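Local coordinates for fructose transport system repressor FruR (Pseudomonas putida, PDB 3O74), which probably acts as a DNA-binding transcriptional regulator of the LacI family, repressing or activating genes in response to an effector, preferably fructose 1-phosphate, at residues Lys22-Gly27 against Gln236-Ala241; Pro15-Ile20 against Ala87-Leu92; Arg154-Glu159 against Met170-Asp175. One frame throughout, in Å; residues are numbered along the deposited sequence.

Contact 1: Lys22-Gly27 against Gln236-Ala241; sequences KQLEQG and QIAATA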
loop_
_atom_site.group_PDB
_atom_site.type_symbol
_atom_site.label_atom_id
_atom_site.label_comp_id
_atom_site.label_asym_id
_atom_site.label_seq_id
_atom_site.Cartn_x
_atom_site.Cartn_y
_atom_site.Cartn_z
ATOM N N LYS B 22 1.023 -9.435 -2.354
ATOM C CA LYS B 22 2.149 -9.962 -1.590
ATOM C C LYS B 22 1.930 -11.427 -1.232
ATOM O O LYS B 22 2.846 -12.243 -1.330
ATOM C CB LYS B 22 2.353 -9.142 -0.319
ATOM C CG LYS B 22 3.600 -9.492 0.474
ATOM C CD LYS B 22 3.681 -8.613 1.712
ATOM C CE LYS B 22 5.073 -8.593 2.320
ATOM N NZ LYS B 22 5.152 -7.568 3.401
ATOM N N GLN B 23 0.711 -11.757 -0.817
ATOM C CA GLN B 23 0.366 -13.139 -0.476
ATOM C C GLN B 23 0.410 -14.046 -1.701
ATOM O O GLN B 23 0.796 -15.213 -1.610
ATOM C CB GLN B 23 -1.022 -13.204 0.164
ATOM C CG GLN B 23 -1.127 -12.514 1.506
ATOM C CD GLN B 23 -0.393 -13.256 2.600
ATOM O OE1 GLN B 23 0.317 -12.653 3.401
ATOM N NE2 GLN B 23 -0.558 -14.574 2.636
ATOM N N LEU B 24 -0.002 -13.513 -2.846
ATOM C CA LEU B 24 0.085 -14.259 -4.094
ATOM C C LEU B 24 1.539 -14.532 -4.445
ATOM O O LEU B 24 1.900 -15.656 -4.788
ATOM C CB LEU B 24 -0.577 -13.492 -5.239
ATOM C CG LEU B 24 -2.090 -13.609 -5.402
ATOM C CD1 LEU B 24 -2.553 -12.747 -6.568
ATOM C CD2 LEU B 24 -2.511 -15.062 -5.607
ATOM N N GLU B 25 2.375 -13.502 -4.358
ATOM C CA GLU B 25 3.774 -13.636 -4.759
ATOM C C GLU B 25 4.502 -14.675 -3.906
ATOM O O GLU B 25 5.310 -15.452 -4.417
ATOM C CB GLU B 25 4.497 -12.283 -4.714
ATOM C CG GLU B 25 5.804 -12.269 -5.501
ATOM C CD GLU B 25 6.283 -10.866 -5.843
ATOM O OE1 GLU B 25 5.874 -9.909 -5.153
ATOM O OE2 GLU B 25 7.071 -10.720 -6.805
ATOM N N GLN B 26 4.197 -14.688 -2.612
ATOM C CA GLN B 26 4.795 -15.640 -1.683
ATOM C C GLN B 26 4.400 -17.073 -2.019
ATOM O O GLN B 26 5.253 -17.954 -2.148
ATOM C CB GLN B 26 4.360 -15.326 -0.253
ATOM C CG GLN B 26 5.470 -14.821 0.647
ATOM C CD GLN B 26 5.448 -13.315 0.806
ATOM O OE1 GLN B 26 5.168 -12.798 1.888
ATOM N NE2 GLN B 26 5.739 -12.600 -0.276
ATOM N N GLY B 27 3.097 -17.301 -2.151
ATOM C CA GLY B 27 2.586 -18.617 -2.480
ATOM C C GLY B 27 3.085 -19.090 -3.829
ATOM O O GLY B 27 3.426 -20.257 -3.993
ATOM N N GLN B 236 -6.545 -15.827 2.653
ATOM C CA GLN B 236 -7.407 -16.868 2.097
ATOM C C GLN B 236 -7.795 -16.561 0.649
ATOM O O GLN B 236 -7.865 -17.462 -0.188
ATOM C CB GLN B 236 -8.651 -17.066 2.972
ATOM C CG GLN B 236 -9.530 -18.234 2.549
ATOM C CD GLN B 236 -10.672 -18.497 3.518
ATOM O OE1 GLN B 236 -11.678 -19.111 3.158
ATOM N NE2 GLN B 236 -10.520 -18.034 4.754
ATOM N N ILE B 237 -8.042 -15.288 0.354
ATOM C CA ILE B 237 -8.321 -14.866 -1.015
ATOM C C ILE B 237 -7.188 -15.303 -1.942
ATOM O O ILE B 237 -7.415 -15.942 -2.969
ATOM C CB ILE B 237 -8.458 -13.322 -1.114
ATOM C CG1 ILE B 237 -9.643 -12.821 -0.286
ATOM C CG2 ILE B 237 -8.585 -12.884 -2.573
ATOM C CD1 ILE B 237 -10.969 -13.316 -0.774
ATOM N N ALA B 238 -5.962 -14.949 -1.570
ATOM C CA ALA B 238 -4.792 -15.251 -2.388
ATOM C C ALA B 238 -4.555 -16.749 -2.526
ATOM O O ALA B 238 -4.247 -17.242 -3.614
ATOM C CB ALA B 238 -3.556 -14.568 -1.809
ATOM N N ALA B 239 -4.700 -17.472 -1.420
ATOM C CA ALA B 239 -4.470 -18.910 -1.415
ATOM C C ALA B 239 -5.460 -19.633 -2.322
ATOM O O ALA B 239 -5.094 -20.564 -3.034
ATOM C CB ALA B 239 -4.547 -19.457 0.004
ATOM N N THR B 240 -6.714 -19.196 -2.293
ATOM C CA THR B 240 -7.746 -19.775 -3.137
ATOM C C THR B 240 -7.472 -19.478 -4.605
ATOM O O THR B 240 -7.514 -20.374 -5.447
ATOM C CB THR B 240 -9.141 -19.224 -2.765
ATOM O OG1 THR B 240 -9.433 -19.549 -1.401
ATOM C CG2 THR B 240 -10.211 -19.822 -3.657
ATOM N N ALA B 241 -7.185 -18.215 -4.905
ATOM C CA ALA B 241 -6.924 -17.790 -6.279
ATOM C C ALA B 241 -5.728 -18.528 -6.870
ATOM O O ALA B 241 -5.765 -18.983 -8.014
ATOM C CB ALA B 241 -6.699 -16.276 -6.331
#

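Contact 2: Pro15-Ile20 against Ala87-Leu92; sequences PSYARI and AIDRRL. With GOL (glycerol), chain D.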
loop_
_atom_site.group_PDB
_atom_site.type_symbol
_atom_site.label_atom_id
_atom_site.label_comp_id
_atom_site.label_asym_id
_atom_site.label_seq_id
_atom_site.Cartn_x
_atom_site.Cartn_y
_atom_site.Cartn_z
ATOM N N PRO B 15 -4.172 -0.766 0.127
ATOM C CA PRO B 15 -3.447 -1.723 0.970
ATOM C C PRO B 15 -3.955 -3.157 0.839
ATOM O O PRO B 15 -3.187 -4.096 1.052
ATOM C CB PRO B 15 -3.705 -1.205 2.389
ATOM C CG PRO B 15 -4.026 0.233 2.217
ATOM C CD PRO B 15 -4.770 0.321 0.921
ATOM N N SER B 16 -5.229 -3.323 0.499
ATOM C CA SER B 16 -5.793 -4.658 0.331
ATOM C C SER B 16 -5.242 -5.346 -0.912
ATOM O O SER B 16 -4.906 -6.529 -0.880
ATOM C CB SER B 16 -7.320 -4.594 0.272
ATOM O OG SER B 16 -7.849 -4.141 1.503
ATOM N N TYR B 17 -5.144 -4.605 -2.010
ATOM C CA TYR B 17 -4.555 -5.164 -3.217
ATOM C C TYR B 17 -3.072 -5.479 -3.014
ATOM O O TYR B 17 -2.584 -6.501 -3.488
ATOM C CB TYR B 17 -4.781 -4.244 -4.417
ATOM C CG TYR B 17 -6.214 -4.248 -4.902
ATOM C CD1 TYR B 17 -6.825 -5.430 -5.303
ATOM C CD2 TYR B 17 -6.955 -3.075 -4.965
ATOM C CE1 TYR B 17 -8.141 -5.444 -5.751
ATOM C CE2 TYR B 17 -8.270 -3.081 -5.411
ATOM C CZ TYR B 17 -8.855 -4.267 -5.801
ATOM O OH TYR B 17 -10.160 -4.279 -6.245
ATOM N N ALA B 18 -2.367 -4.607 -2.297
ATOM C CA ALA B 18 -0.953 -4.833 -1.997
ATOM C C ALA B 18 -0.762 -6.095 -1.157
ATOM O O ALA B 18 0.128 -6.906 -1.422
ATOM C CB ALA B 18 -0.357 -3.619 -1.287
ATOM N N ARG B 19 -1.606 -6.256 -0.144
ATOM C CA ARG B 19 -1.551 -7.426 0.717
ATOM C C ARG B 19 -1.824 -8.703 -0.075
ATOM O O ARG B 19 -1.095 -9.691 0.041
ATOM C CB ARG B 19 -2.552 -7.293 1.861
ATOM C CG ARG B 19 -2.709 -8.563 2.674
ATOM C CD ARG B 19 -1.627 -8.707 3.724
ATOM N NE ARG B 19 -1.784 -7.724 4.789
ATOM C CZ ARG B 19 -1.789 -8.020 6.085
ATOM N NH1 ARG B 19 -1.636 -9.278 6.479
ATOM N NH2 ARG B 19 -1.940 -7.058 6.985
ATOM N N ILE B 20 -2.868 -8.677 -0.894
ATOM C CA ILE B 20 -3.186 -9.819 -1.736
ATOM C C ILE B 20 -2.042 -10.105 -2.708
ATOM O O ILE B 20 -1.616 -11.248 -2.859
ATOM C CB ILE B 20 -4.501 -9.600 -2.511
ATOM C CG1 ILE B 20 -5.692 -9.609 -1.547
ATOM C CG2 ILE B 20 -4.671 -10.669 -3.578
ATOM C CD1 ILE B 20 -7.013 -9.202 -2.189
ATOM N N ALA B 87 -10.221 -14.071 -11.746
ATOM C CA ALA B 87 -10.643 -12.783 -11.203
ATOM C C ALA B 87 -10.389 -12.727 -9.705
ATOM O O ALA B 87 -10.533 -13.726 -9.004
ATOM C CB ALA B 87 -12.119 -12.515 -11.513
ATOM N N ILE B 88 -10.013 -11.551 -9.216
ATOM C CA ILE B 88 -9.795 -11.353 -7.791
ATOM C C ILE B 88 -10.524 -10.102 -7.316
ATOM O O ILE B 88 -10.400 -9.034 -7.919
ATOM C CB ILE B 88 -8.287 -11.220 -7.463
ATOM C CG1 ILE B 88 -7.572 -12.551 -7.685
ATOM C CG2 ILE B 88 -8.088 -10.750 -6.032
ATOM C CD1 ILE B 88 -6.109 -12.545 -7.243
ATOM N N ASP B 89 -11.287 -10.247 -6.235
ATOM C CA ASP B 89 -12.018 -9.133 -5.622
ATOM C C ASP B 89 -13.194 -8.648 -6.469
ATOM O O ASP B 89 -14.313 -8.534 -5.978
ATOM C CB ASP B 89 -11.071 -7.971 -5.299
ATOM C CG ASP B 89 -11.737 -6.886 -4.471
ATOM O OD1 ASP B 89 -12.684 -6.245 -4.972
ATOM O OD2 ASP B 89 -11.311 -6.669 -3.316
ATOM N N ARG B 90 -12.940 -8.359 -7.739
ATOM C CA ARG B 90 -14.010 -7.980 -8.647
ATOM C C ARG B 90 -14.315 -9.127 -9.605
ATOM O O ARG B 90 -13.483 -9.498 -10.423
ATOM C CB ARG B 90 -13.625 -6.725 -9.420
ATOM C CG ARG B 90 -13.279 -5.539 -8.542
ATOM C CD ARG B 90 -12.919 -4.362 -9.403
ATOM N NE ARG B 90 -12.519 -3.199 -8.626
ATOM C CZ ARG B 90 -12.122 -2.060 -9.177
ATOM N NH1 ARG B 90 -12.080 -1.958 -10.497
ATOM N NH2 ARG B 90 -11.767 -1.030 -8.419
ATOM N N ARG B 91 -15.518 -9.677 -9.497
ATOM C CA ARG B 91 -15.886 -10.873 -10.242
ATOM C C ARG B 91 -15.902 -10.644 -11.748
ATOM O O ARG B 91 -16.226 -9.556 -12.223
ATOM C CB ARG B 91 -17.267 -11.370 -9.798
ATOM C CG ARG B 91 -18.415 -10.480 -10.261
ATOM C CD ARG B 91 -19.742 -11.216 -10.179
ATOM N NE ARG B 91 -20.081 -11.579 -8.808
ATOM C CZ ARG B 91 -20.960 -12.520 -8.479
ATOM N NH1 ARG B 91 -21.587 -13.205 -9.427
ATOM N NH2 ARG B 91 -21.207 -12.779 -7.203
ATOM N N LEU B 92 -15.537 -11.673 -12.501
ATOM C CA LEU B 92 -15.837 -11.697 -13.923
ATOM C C LEU B 92 -17.052 -12.608 -14.144
ATOM O O LEU B 92 -17.554 -13.218 -13.201
ATOM C CB LEU B 92 -14.627 -12.161 -14.732
ATOM C CG LEU B 92 -13.429 -11.198 -14.778
ATOM C CD1 LEU B 92 -12.207 -11.842 -15.423
ATOM C CD2 LEU B 92 -13.795 -9.909 -15.502
HETATM C C1 GOL D . -13.537 -2.603 -4.758
HETATM O O1 GOL D . -12.920 -3.446 -5.700
HETATM C C2 GOL D . -12.602 -1.453 -4.401
HETATM O O2 GOL D . -11.386 -1.573 -5.115
HETATM C C3 GOL D . -12.341 -1.459 -2.899
HETATM O O3 GOL D . -11.600 -0.316 -2.552
#

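Contact 3: Arg154-Glu159 against Met170-Asp175; sequences RRYQGE and MQQLID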
loop_
_atom_site.group_PDB
_atom_site.type_symbol
_atom_site.label_atom_id
_atom_site.label_comp_id
_atom_site.label_asym_id
_atom_site.label_seq_id
_atom_site.Cartn_x
_atom_site.Cartn_y
_atom_site.Cartn_z
ATOM N N ARG B 154 -29.762 8.381 2.310
ATOM C CA ARG B 154 -29.125 8.982 1.150
ATOM C C ARG B 154 -28.060 8.043 0.613
ATOM O O ARG B 154 -27.360 7.382 1.380
ATOM C CB ARG B 154 -28.496 10.325 1.515
ATOM C CG ARG B 154 -29.484 11.386 1.964
ATOM C CD ARG B 154 -30.309 11.921 0.805
ATOM N NE ARG B 154 -31.106 13.075 1.212
ATOM C CZ ARG B 154 -32.257 12.993 1.871
ATOM N NH1 ARG B 154 -32.751 11.806 2.201
ATOM N NH2 ARG B 154 -32.914 14.097 2.203
ATOM N N ARG B 155 -27.949 7.979 -0.707
ATOM C CA ARG B 155 -26.914 7.178 -1.344
ATOM C C ARG B 155 -26.138 8.048 -2.315
ATOM O O ARG B 155 -26.717 8.662 -3.215
ATOM C CB ARG B 155 -27.529 5.985 -2.076
ATOM C CG ARG B 155 -28.292 5.036 -1.171
ATOM C CD ARG B 155 -29.195 4.123 -1.978
ATOM N NE ARG B 155 -30.050 3.301 -1.127
ATOM C CZ ARG B 155 -31.237 3.682 -0.667
ATOM N NH1 ARG B 155 -31.720 4.880 -0.968
ATOM N NH2 ARG B 155 -31.943 2.862 0.100
ATOM N N TYR B 156 -24.825 8.106 -2.121
ATOM C CA TYR B 156 -23.956 8.887 -2.986
ATOM C C TYR B 156 -22.855 7.997 -3.520
ATOM O O TYR B 156 -22.044 7.476 -2.756
ATOM C CB TYR B 156 -23.344 10.060 -2.218
ATOM C CG TYR B 156 -24.326 11.169 -1.942
ATOM C CD1 TYR B 156 -24.428 12.259 -2.796
ATOM C CD2 TYR B 156 -25.167 11.118 -0.840
ATOM C CE1 TYR B 156 -25.333 13.275 -2.552
ATOM C CE2 TYR B 156 -26.075 12.128 -0.589
ATOM C CZ TYR B 156 -26.154 13.202 -1.446
ATOM O OH TYR B 156 -27.058 14.208 -1.198
ATOM N N GLN B 157 -22.826 7.826 -4.836
ATOM C CA GLN B 157 -21.846 6.948 -5.456
ATOM C C GLN B 157 -21.066 7.700 -6.523
ATOM O O GLN B 157 -21.595 8.036 -7.582
ATOM C CB GLN B 157 -22.527 5.703 -6.019
ATOM C CG GLN B 157 -23.109 4.808 -4.937
ATOM C CD GLN B 157 -23.876 3.631 -5.493
ATOM O OE1 GLN B 157 -25.064 3.739 -5.800
ATOM N NE2 GLN B 157 -23.203 2.494 -5.620
ATOM N N GLY B 158 -19.802 7.968 -6.218
ATOM C CA GLY B 158 -18.955 8.789 -7.061
ATOM C C GLY B 158 -18.302 8.076 -8.227
ATOM O O GLY B 158 -18.668 6.954 -8.586
ATOM N N GLU B 159 -17.312 8.743 -8.809
ATOM C CA GLU B 159 -16.698 8.316 -10.060
ATOM C C GLU B 159 -15.428 7.486 -9.868
ATOM O O GLU B 159 -14.937 6.877 -10.819
ATOM C CB GLU B 159 -16.389 9.538 -10.932
ATOM C CG GLU B 159 -15.286 10.439 -10.388
ATOM C CD GLU B 159 -15.680 11.174 -9.116
ATOM O OE1 GLU B 159 -16.889 11.397 -8.890
ATOM O OE2 GLU B 159 -14.769 11.536 -8.342
HETATM N N MSE B 170 -18.802 13.520 0.649
HETATM C CA MSE B 170 -19.148 13.882 2.019
HETATM C C MSE B 170 -19.650 15.320 2.073
HETATM O O MSE B 170 -20.620 15.618 2.765
HETATM C CB MSE B 170 -17.954 13.707 2.958
HETATM C CG MSE B 170 -18.312 13.862 4.434
HETATM SE SE MSE B 170 -19.661 12.563 4.985
HETATM C CE MSE B 170 -19.850 13.076 6.853
ATOM N N GLN B 171 -18.980 16.210 1.342
ATOM C CA GLN B 171 -19.396 17.609 1.267
ATOM C C GLN B 171 -20.800 17.717 0.693
ATOM O O GLN B 171 -21.671 18.369 1.269
ATOM C CB GLN B 171 -18.435 18.418 0.395
ATOM C CG GLN B 171 -17.287 19.053 1.145
ATOM C CD GLN B 171 -17.743 20.116 2.127
ATOM O OE1 GLN B 171 -18.874 20.601 2.067
ATOM N NE2 GLN B 171 -16.854 20.484 3.039
ATOM N N GLN B 172 -21.005 17.071 -0.449
ATOM C CA GLN B 172 -22.291 17.088 -1.132
ATOM C C GLN B 172 -23.383 16.561 -0.208
ATOM O O GLN B 172 -24.496 17.081 -0.188
ATOM C CB GLN B 172 -22.207 16.250 -2.410
ATOM C CG GLN B 172 -23.480 16.182 -3.235
ATOM C CD GLN B 172 -23.303 15.354 -4.499
ATOM O OE1 GLN B 172 -24.256 14.765 -5.011
ATOM N NE2 GLN B 172 -22.074 15.301 -5.004
ATOM N N LEU B 173 -23.049 15.532 0.563
ATOM C CA LEU B 173 -23.977 14.950 1.526
ATOM C C LEU B 173 -24.332 15.945 2.626
ATOM O O LEU B 173 -25.507 16.182 2.914
ATOM C CB LEU B 173 -23.368 13.693 2.149
ATOM C CG LEU B 173 -24.206 13.008 3.229
ATOM C CD1 LEU B 173 -25.569 12.620 2.673
ATOM C CD2 LEU B 173 -23.484 11.790 3.787
ATOM N N ILE B 174 -23.307 16.520 3.243
ATOM C CA ILE B 174 -23.506 17.504 4.302
ATOM C C ILE B 174 -24.305 18.696 3.792
ATOM O O ILE B 174 -25.232 19.162 4.455
ATOM C CB ILE B 174 -22.153 17.990 4.863
ATOM C CG1 ILE B 174 -21.493 16.874 5.672
ATOM C CG2 ILE B 174 -22.336 19.242 5.724
ATOM C CD1 ILE B 174 -20.041 17.148 6.021
ATOM N N ASP B 175 -23.946 19.182 2.609
ATOM C CA ASP B 175 -24.654 20.304 2.003
ATOM C C ASP B 175 -26.116 19.958 1.731
ATOM O O ASP B 175 -26.978 20.836 1.759
ATOM C CB ASP B 175 -23.959 20.755 0.711
ATOM C CG ASP B 175 -22.595 21.382 0.965
ATOM O OD1 ASP B 175 -22.186 21.478 2.142
ATOM O OD2 ASP B 175 -21.927 21.780 -0.016
#

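Contact 1: Lys22-Gly27 against Gln236-Ala241
Q23 meets A238 through its first side-chain carbon: Q23 CB lies 3.5 Å from A238 CB, a close methylene-to-methyl contact. The residue before it, K22, faces elsewhere and makes a salt bridge to D11 of the second subunit. The chain of Q23 then bends at its second torsion (chi2 -71°), and its amide takes no part in the contact with A238. One residue on, the backbone itself joins the packing, since A238 CB also sits 3.8 Å from L24 N, and the methyl thus rests against the Q23-L24 junction.

L24 makes the larger share of the contact on this helix. With CG placed anti to the carbonyl carbon, the CD2 branch reaches over to the other helix and lies 3.4 Å from A238 O, a van der Waals approach of a methyl to a carbonyl. The same CD2 stands 4.0 Å from A238 CB, and A241 CB, one turn further along helix 236-241, closes the patch at 4.4 Å from L24 CD2. No hydrogen bond crosses between the segments; the interface is mainly apolar, with that one methyl-to-carbonyl contact. After L24, residue E25 turns to another surface, where its carboxylate accepts a hydrogen bond from the backbone of S39 of the second subunit.

The geometry explains the closeness. The axes approach to 8.6 Å at a crossing angle of -44°, and L24 and A238 bring their CA atoms to 5.3 Å, a spacing that the short alanine side chain permits. L24 and A241 also rest on I88 of strand 85-88. Two helices side by side over a parallel sheet, one contributed from far along the sequence, fit the N-terminal subdomain of the type 1 periplasmic-binding-protein fold, to which the chain returns late in its sequence, as in LacI-family repressors.

Contact 2: Pro15-Ile20 against Ala87-Leu92
D89 crosses the side chain of Y17 at about a right angle, and its atoms can be followed outward one by one. D89 CB packs 3.9 Å from Y17 CE1, and D89 CG comes 3.5 Å from Y17 OH. The carboxylate plane is turned 50° from the tyrosine ring. From there D89 OD1 takes a hydrogen bond from O1 of the bound glycerol at 2.9 Å, whereas OD2 is turned to a weak bond with Q232.

The backbone at D89 is a tight turn. D89 has phi 71° and psi -52°, and R90 N bonds I88 O across it, which makes a classic gamma turn centred on D89. Beyond the turn, R90 extends its chain straight from CG to NE and meets the same glycerol oxygen: R90 NE to glycerol O1 is 3.0 Å, nearly linear, with O1 in the plane of the guanidinium. Y17 OH adds a third bond to O1, at 2.9 Å. R90 NH2 reaches glycerol O2 only weakly, and R90 NH1 is held by a salt bridge to D42. Away from the glycerol, I20 CG2 touches I88 CG2 at 4.2 Å, an apolar contact between helix 15-30 and the strand.

One hydroxyl oxygen therefore receives from Y17 and R90 and donates to D89, while S188 also bonds the glycerol. Although the glycerol is probably a crystallisation additive, this mixed set of donors and an acceptor suits a polyhydroxyl compound and is consistent with the sugar-effector cleft of LacI-family proteins.

Contact 3: Arg154-Glu159 against Met170-Asp175
Y156 and L173 bring their CA atoms to 7.6 Å where strand 154-158 and helix 170-175 lie 9.5 Å apart, axis to axis, running roughly antiparallel at 153°. This is the first, strand-to-helix half of a beta-alpha-beta crossover: strand 152-158, at the edge of the sheet, leads into helix 163-177, which returns to strand 183-186 beyond strand 122-128, all three strands being parallel. The arrangement belongs to the Rossmann-like C-terminal subdomain of the LacI-type effector domain.

The phenol ring of Y156 is the centre of the packing. L173 CA stands over one face of it, and L173 CD1 presses against Y156 CE2, the ring carbon ortho to the hydroxyl-bearing CZ, only 3.3 Å away, a tight hydrocarbon contact. A chi1 of 177° puts CG of L173 anti to the backbone N, and chi2 then turns CD1 to the strand, where it also touches R154 CB at 3.9 Å. L173 thus fills the corner between two side chains that point to the same side of the strand, and it rests on A124 of the neighbouring strand as well.

On the other flank Q172 stretches out fully beyond CG and brings its amide to the ring edge. Its amide plane stands 87° from the ring, almost perpendicular. The hydroxyl of Y156 is used separately, in a hydrogen bond to D176 just past the segment, so the ring is tied at its tip while leucine and glutamine meet it at different places. Q172 OE1 lies in the ring plane, 3.1 Å from Y156 CE1, placed as a weak C-H to oxygen contact.

Contacts 1 and 2 share helix 15-30 and lie 10 Å apart between centres, joined by packing such as L24 CD1 on I88 CD1 at 3.6 Å. Both are buried, yet differ in chemistry: contact 1 is mainly apolar helix-to-helix packing, whereas contact 2, only about 7 Å from the centre of the chain, turns polar where it borders the glycerol. Contact 3 stands apart in the other half, its centre about 35 Å from that of contact 1. Partly buried at an edge strand, it sets a tyrosine ring against leucine over one face and glutamine at its edge. The second subunit touches contacts 1 and 2, but no other chain of the assembly reaches contact 3.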